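Superoxide dismutase (Clostridium difficile, PDB 3TJT) probably destroys superoxide radicals, converting two superoxide ions and two protons into hydrogen peroxide and molecular oxygen at a metal site that holds iron or manganese. Local coordinates at residues A[21-26]-A[174-179]; A[82-87]-A[150-155]. One frame throughout, in Å; residues are numbered along the deposited sequence.

Both contacts join the alpha-hairpin domain of this iron/manganese superoxide dismutase to its C-terminal domain, but with different elements and at different depths. Contact 2 is buried near the middle of the chain, where helix 72-90 meets the loop between strands 144-150 and 161-167; it contains the iron ligand His85. Contact 1, between the start of helix 24-46 and the short helix 174-177, is partly buried, its centre about 17 Å from the centre of the chain. Amide hydrogen bonds and a metal-bound water dominate contact 2, whereas contact 1 combines a phenol-carbonyl bond, aliphatic carbons packed on carboxylate and hydroxyl oxygens, and two bridging waters around a helix cap. Their centres are about 20 Å apart, and both touch the second subunit.

Contact 1 (A[21-26]-A[174-179]); sequences YIDKET and YLKYQN
The hydroxyl of Tyr177 donates to the carbonyl oxygen of Tyr21, with OH and O 2.6 Å apart; the oxygen lies at the edge of the ring, near its plane. Tyr177 OH is also hydrogen-bonded to Asn187 ND2 of helix 181-188, so one hydroxyl links the loop before helix 24-46 to both helices. Packing is close again where Asp23 OD1 lies 3.3 Å from Lys176 CB and where Leu175 CD1 approaches Thr26 OG1 at 3.6 Å. Asp23 is the N-cap of helix 24-46: its chi1 of 51° turns the carboxylate back over the first turn, where OD2 accepts from both Thr26 N and Thr26 OG1, the latter at 2.6 Å. Two waters extend this close part: water 1 donates to Asp23 OD1 and accepts from Lys176 N, while water 2 links Thr26 OG1 to Leu175 N in the same manner. The Thr26 side chain is about 5 Å from that of the iron ligand His30, and Leu175 packs on Leu175 of the second subunit. On the looser outer side, the largely extended Lys176 chain passes Tyr21 O with its CD at 3.9 Å, and its NZ remains 5.9 Å from Asp23 OD1. Exposed Glu25 brings only CB near Leu175 CD1, at 4.4 Å.

Contact 2 (A[82-87]-A[150-155]); sequences AYNHKF and PNQDSP. With FE (Fe (III) ion), chain B.
Asn84 on helix 72-90 faces Gln152 in a type II' beta turn from Pro150 to Asp153, closed by a backbone bond from Asp153 N to Pro150 O. This pairing belongs to the metal centre of the iron/manganese superoxide dismutase fold, between the alpha-hairpin and C-terminal domains. Asn84 ND2 donates to Gln152 OE1 at 3.2 Å, nearly straight (165°) and in the plane of the acceptor carbonyl; a second bond, to the backbone Gln152 O, is weak. The two amide planes are turned 46° from each other. Trp133 also donates to Gln152 OE1, so two N-H donors grip this oxygen and help fix the amide rotation. Bent at chi2 (-64°), the Gln152 chain carries NE2 to the edge of the His85 ring, 3.5 Å from CE1, where it also bonds to Tyr38 OH. The carbonyl end of the Asn84 amide, OD1, is bridged to Ser154 OG by water 3, which donates to OD1 at 2.6 Å; Ser154 OG is also hydrogen-bonded to Val156 N. His85 NE2 binds the iron with His30, Asp167 and His171, while ND1 bonds to Gly81 O, helping to orient the ring. Water 4, bound to the iron at 2.2 Å, accepts a hydrogen bond from Gln152 NE2 at 2.9 Å.

Contact 1 (A[21-26]-A[174-179])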
loop_
_atom_site.group_PDB
_atom_site.type_symbol
_atom_site.label_atom_id
_atom_site.label_comp_id
_atom_site.label_asym_id
_atom_site.label_seq_id
_atom_site.Cartn_x
_atom_site.Cartn_y
_atom_site.Cartn_z
ATOM N N TYR A 21 21.067 8.079 -1.625
ATOM C CA TYR A 21 20.321 6.849 -1.366
ATOM C C TYR A 21 18.820 7.085 -1.262
ATOM O O TYR A 21 18.014 6.257 -1.709
ATOM C CB TYR A 21 20.857 6.179 -0.103
ATOM C CG TYR A 21 22.361 6.052 -0.141
ATOM C CD1 TYR A 21 22.973 5.191 -1.040
ATOM C CD2 TYR A 21 23.163 6.813 0.699
ATOM C CE1 TYR A 21 24.346 5.075 -1.090
ATOM C CE2 TYR A 21 24.543 6.705 0.654
ATOM C CZ TYR A 21 25.124 5.833 -0.242
ATOM O OH TYR A 21 26.495 5.714 -0.298
ATOM N N ILE A 22 18.455 8.205 -0.651
ATOM C CA ILE A 22 17.072 8.659 -0.607
ATOM C C ILE A 22 17.054 10.126 -0.996
ATOM O O ILE A 22 17.780 10.931 -0.424
ATOM C CB ILE A 22 16.454 8.478 0.793
ATOM C CG1 ILE A 22 16.539 7.005 1.202
ATOM C CG2 ILE A 22 15.005 8.977 0.811
ATOM C CD1 ILE A 22 16.019 6.726 2.615
ATOM N N ASP A 23 16.217 10.472 -1.966
ATOM C CA ASP A 23 16.175 11.841 -2.480
ATOM C C ASP A 23 15.579 12.860 -1.511
ATOM O O ASP A 23 14.681 12.555 -0.719
ATOM C CB ASP A 23 15.394 11.871 -3.792
ATOM C CG ASP A 23 14.051 11.201 -3.660
ATOM O OD1 ASP A 23 14.034 9.989 -3.351
ATOM O OD2 ASP A 23 13.029 11.887 -3.847
ATOM N N LYS A 24 16.072 14.091 -1.599
ATOM C CA LYS A 24 15.600 15.187 -0.763
ATOM C C LYS A 24 14.101 15.445 -0.911
ATOM O O LYS A 24 13.417 15.757 0.058
ATOM C CB LYS A 24 16.377 16.470 -1.108
ATOM C CG LYS A 24 15.912 17.700 -0.351
ATOM C CD LYS A 24 16.614 18.978 -0.843
ATOM C CE LYS A 24 16.225 20.178 0.018
ATOM N NZ LYS A 24 16.931 21.432 -0.396
ATOM N N GLU A 25 13.591 15.329 -2.130
ATOM C CA GLU A 25 12.176 15.597 -2.356
ATOM C C GLU A 25 11.317 14.606 -1.563
ATOM O O GLU A 25 10.306 14.977 -0.962
ATOM C CB GLU A 25 11.861 15.519 -3.849
ATOM C CG GLU A 25 12.531 16.624 -4.682
ATOM C CD GLU A 25 14.063 16.522 -4.783
ATOM O OE1 GLU A 25 14.625 15.399 -4.746
ATOM O OE2 GLU A 25 14.706 17.594 -4.931
ATOM N N THR A 26 11.745 13.355 -1.561
ATOM C CA THR A 26 11.042 12.316 -0.805
ATOM C C THR A 26 11.151 12.534 0.703
ATOM O O THR A 26 10.174 12.370 1.435
ATOM C CB THR A 26 11.550 10.930 -1.200
ATOM O OG1 THR A 26 11.139 10.651 -2.538
ATOM C CG2 THR A 26 10.995 9.850 -0.265
ATOM N N TYR A 174 9.048 5.684 -4.432
ATOM C CA TYR A 174 8.605 5.742 -5.826
ATOM C C TYR A 174 9.258 6.866 -6.653
ATOM O O TYR A 174 9.554 6.677 -7.835
ATOM C CB TYR A 174 7.068 5.768 -5.950
ATOM C CG TYR A 174 6.622 4.992 -7.169
ATOM C CD1 TYR A 174 6.632 3.603 -7.168
ATOM C CD2 TYR A 174 6.242 5.645 -8.335
ATOM C CE1 TYR A 174 6.253 2.875 -8.293
ATOM C CE2 TYR A 174 5.862 4.923 -9.476
ATOM C CZ TYR A 174 5.878 3.545 -9.443
ATOM O OH TYR A 174 5.512 2.826 -10.555
ATOM N N LEU A 175 9.503 8.019 -6.047
ATOM C CA LEU A 175 10.070 9.124 -6.832
ATOM C C LEU A 175 11.449 8.807 -7.392
ATOM O O LEU A 175 11.770 9.187 -8.519
ATOM C CB LEU A 175 10.118 10.422 -6.022
ATOM C CG LEU A 175 8.775 11.037 -5.643
ATOM C CD1 LEU A 175 8.998 12.358 -4.917
ATOM C CD2 LEU A 175 7.886 11.231 -6.873
ATOM N N LYS A 176 12.275 8.120 -6.606
ATOM C CA LYS A 176 13.624 7.790 -7.054
ATOM C C LYS A 176 13.742 6.421 -7.717
ATOM O O LYS A 176 14.454 6.270 -8.716
ATOM C CB LYS A 176 14.608 7.894 -5.892
ATOM C CG LYS A 176 16.032 7.524 -6.260
ATOM C CD LYS A 176 16.969 7.797 -5.088
ATOM C CE LYS A 176 18.413 7.524 -5.477
ATOM N NZ LYS A 176 19.011 8.651 -6.241
ATOM N N TYR A 177 13.036 5.426 -7.180
ATOM C CA TYR A 177 13.221 4.047 -7.611
ATOM C C TYR A 177 12.046 3.472 -8.414
ATOM O O TYR A 177 12.162 2.393 -8.976
ATOM C CB TYR A 177 13.471 3.152 -6.390
ATOM C CG TYR A 177 14.737 3.526 -5.661
ATOM C CD1 TYR A 177 15.971 3.100 -6.128
ATOM C CD2 TYR A 177 14.695 4.326 -4.533
ATOM C CE1 TYR A 177 17.145 3.451 -5.480
ATOM C CE2 TYR A 177 15.877 4.686 -3.867
ATOM C CZ TYR A 177 17.086 4.242 -4.348
ATOM O OH TYR A 177 18.254 4.591 -3.696
ATOM N N GLN A 178 10.937 4.199 -8.446
ATOM C CA GLN A 178 9.699 3.730 -9.073
ATOM C C GLN A 178 9.402 2.312 -8.595
ATOM O O GLN A 178 9.403 2.079 -7.384
ATOM C CB GLN A 178 9.770 3.848 -10.600
ATOM C CG GLN A 178 9.883 5.306 -11.073
ATOM C CD GLN A 178 11.317 5.833 -11.041
ATOM O OE1 GLN A 178 12.216 5.245 -11.637
ATOM N NE2 GLN A 178 11.530 6.947 -10.344
ATOM N N ASN A 179 9.179 1.371 -9.511
ATOM C CA ASN A 179 8.830 -0.007 -9.129
ATOM C C ASN A 179 9.987 -0.842 -8.592
ATOM O O ASN A 179 9.790 -1.980 -8.140
ATOM C CB ASN A 179 8.244 -0.751 -10.326
ATOM C CG ASN A 179 9.234 -0.862 -11.460
ATOM O OD1 ASN A 179 9.638 0.148 -12.041
ATOM N ND2 ASN A 179 9.653 -2.081 -11.765
HETATM O O HOH W 1 12.143 8.057 -3.678
HETATM O O HOH W 2 9.344 8.671 -3.077
#

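Contact 2 (A[82-87]-A[150-155])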
loop_
_atom_site.group_PDB
_atom_site.type_symbol
_atom_site.label_atom_id
_atom_site.label_comp_id
_atom_site.label_asym_id
_atom_site.label_seq_id
_atom_site.Cartn_x
_atom_site.Cartn_y
_atom_site.Cartn_z
ATOM N N ALA A 82 2.496 7.542 13.218
ATOM C CA ALA A 82 3.325 8.482 13.968
ATOM C C ALA A 82 4.522 7.785 14.601
ATOM O O ALA A 82 5.653 8.261 14.503
ATOM C CB ALA A 82 2.496 9.200 15.025
ATOM N N TYR A 83 4.270 6.657 15.254
ATOM C CA TYR A 83 5.346 5.920 15.899
ATOM C C TYR A 83 6.355 5.416 14.871
ATOM O O TYR A 83 7.568 5.582 15.041
ATOM C CB TYR A 83 4.796 4.736 16.702
ATOM C CG TYR A 83 5.890 4.007 17.446
ATOM C CD1 TYR A 83 6.296 4.436 18.699
ATOM C CD2 TYR A 83 6.534 2.914 16.882
ATOM C CE1 TYR A 83 7.306 3.788 19.381
ATOM C CE2 TYR A 83 7.554 2.265 17.555
ATOM C CZ TYR A 83 7.928 2.706 18.806
ATOM O OH TYR A 83 8.938 2.065 19.484
ATOM N N ASN A 84 5.853 4.788 13.809
ATOM C CA ASN A 84 6.722 4.159 12.829
ATOM C C ASN A 84 7.630 5.174 12.125
ATOM O O ASN A 84 8.797 4.897 11.863
ATOM C CB ASN A 84 5.908 3.370 11.789
ATOM C CG ASN A 84 5.239 2.130 12.369
ATOM O OD1 ASN A 84 5.591 1.657 13.455
ATOM N ND2 ASN A 84 4.265 1.586 11.632
ATOM N N HIS A 85 7.089 6.342 11.801
ATOM C CA HIS A 85 7.883 7.329 11.081
ATOM C C HIS A 85 8.913 7.991 11.981
ATOM O O HIS A 85 10.049 8.208 11.561
ATOM C CB HIS A 85 6.987 8.349 10.375
ATOM C CG HIS A 85 6.334 7.779 9.160
ATOM N ND1 HIS A 85 5.174 7.035 9.223
ATOM C CD2 HIS A 85 6.726 7.760 7.863
ATOM C CE1 HIS A 85 4.856 6.618 8.009
ATOM N NE2 HIS A 85 5.784 7.041 7.168
ATOM N N LYS A 86 8.534 8.302 13.215
ATOM C CA LYS A 86 9.518 8.833 14.153
ATOM C C LYS A 86 10.677 7.844 14.256
ATOM O O LYS A 86 11.852 8.229 14.163
ATOM C CB LYS A 86 8.910 9.088 15.537
ATOM C CG LYS A 86 9.916 9.743 16.497
ATOM C CD LYS A 86 9.487 9.651 17.959
ATOM C CE LYS A 86 8.149 10.298 18.196
ATOM N NZ LYS A 86 7.762 10.269 19.641
ATOM N N PHE A 87 10.343 6.568 14.423
ATOM C CA PHE A 87 11.336 5.503 14.523
ATOM C C PHE A 87 12.200 5.420 13.264
ATOM O O PHE A 87 13.428 5.320 13.337
ATOM C CB PHE A 87 10.635 4.149 14.768
ATOM C CG PHE A 87 11.578 2.994 14.882
ATOM C CD1 PHE A 87 12.023 2.567 16.126
ATOM C CD2 PHE A 87 12.035 2.339 13.755
ATOM C CE1 PHE A 87 12.893 1.507 16.234
ATOM C CE2 PHE A 87 12.922 1.278 13.860
ATOM C CZ PHE A 87 13.352 0.863 15.099
ATOM N N PRO A 150 1.765 -5.089 8.007
ATOM C CA PRO A 150 1.056 -4.375 6.938
ATOM C C PRO A 150 0.693 -2.957 7.336
ATOM O O PRO A 150 0.493 -2.675 8.516
ATOM C CB PRO A 150 -0.235 -5.184 6.789
ATOM C CG PRO A 150 -0.499 -5.685 8.199
ATOM C CD PRO A 150 0.866 -5.960 8.796
ATOM N N ASN A 151 0.580 -2.072 6.346
ATOM C CA ASN A 151 0.079 -0.728 6.585
ATOM C C ASN A 151 0.884 -0.010 7.671
ATOM O O ASN A 151 2.092 0.103 7.519
ATOM C CB ASN A 151 -1.429 -0.768 6.838
ATOM C CG ASN A 151 -2.160 -1.445 5.694
ATOM O OD1 ASN A 151 -1.801 -1.239 4.532
ATOM N ND2 ASN A 151 -3.152 -2.286 6.009
ATOM N N GLN A 152 0.254 0.477 8.736
ATOM C CA GLN A 152 1.050 1.067 9.830
ATOM C C GLN A 152 0.995 0.240 11.106
ATOM O O GLN A 152 1.214 0.762 12.202
ATOM C CB GLN A 152 0.649 2.511 10.138
ATOM C CG GLN A 152 0.781 3.482 8.946
ATOM C CD GLN A 152 2.211 3.667 8.451
ATOM O OE1 GLN A 152 3.185 3.297 9.143
ATOM N NE2 GLN A 152 2.356 4.233 7.268
ATOM N N ASP A 153 0.702 -1.043 10.973
ATOM C CA ASP A 153 0.773 -1.924 12.137
ATOM C C ASP A 153 2.211 -2.002 12.655
ATOM O O ASP A 153 3.166 -1.815 11.905
ATOM C CB ASP A 153 0.198 -3.300 11.809
ATOM C CG ASP A 153 -1.307 -3.241 11.515
ATOM O OD1 ASP A 153 -1.931 -2.202 11.804
ATOM O OD2 ASP A 153 -1.866 -4.236 11.013
ATOM N N SER A 154 2.369 -2.254 13.954
ATOM C CA SER A 154 3.692 -2.198 14.569
ATOM C C SER A 154 3.977 -3.440 15.386
ATOM O O SER A 154 3.073 -3.964 16.027
ATOM C CB SER A 154 3.763 -0.993 15.507
ATOM O OG SER A 154 4.907 -1.068 16.347
ATOM N N PRO A 155 5.243 -3.900 15.387
ATOM C CA PRO A 155 5.650 -5.034 16.231
ATOM C C PRO A 155 5.388 -4.765 17.715
ATOM O O PRO A 155 5.225 -5.714 18.483
ATOM C CB PRO A 155 7.161 -5.130 16.009
ATOM C CG PRO A 155 7.435 -4.387 14.749
ATOM C CD PRO A 155 6.354 -3.370 14.574
HETATM FE FE FE B . 6.103 6.155 5.144
HETATM O O HOH W 3 6.996 0.137 15.043
HETATM O O HOH W 4 4.732 4.455 5.604
#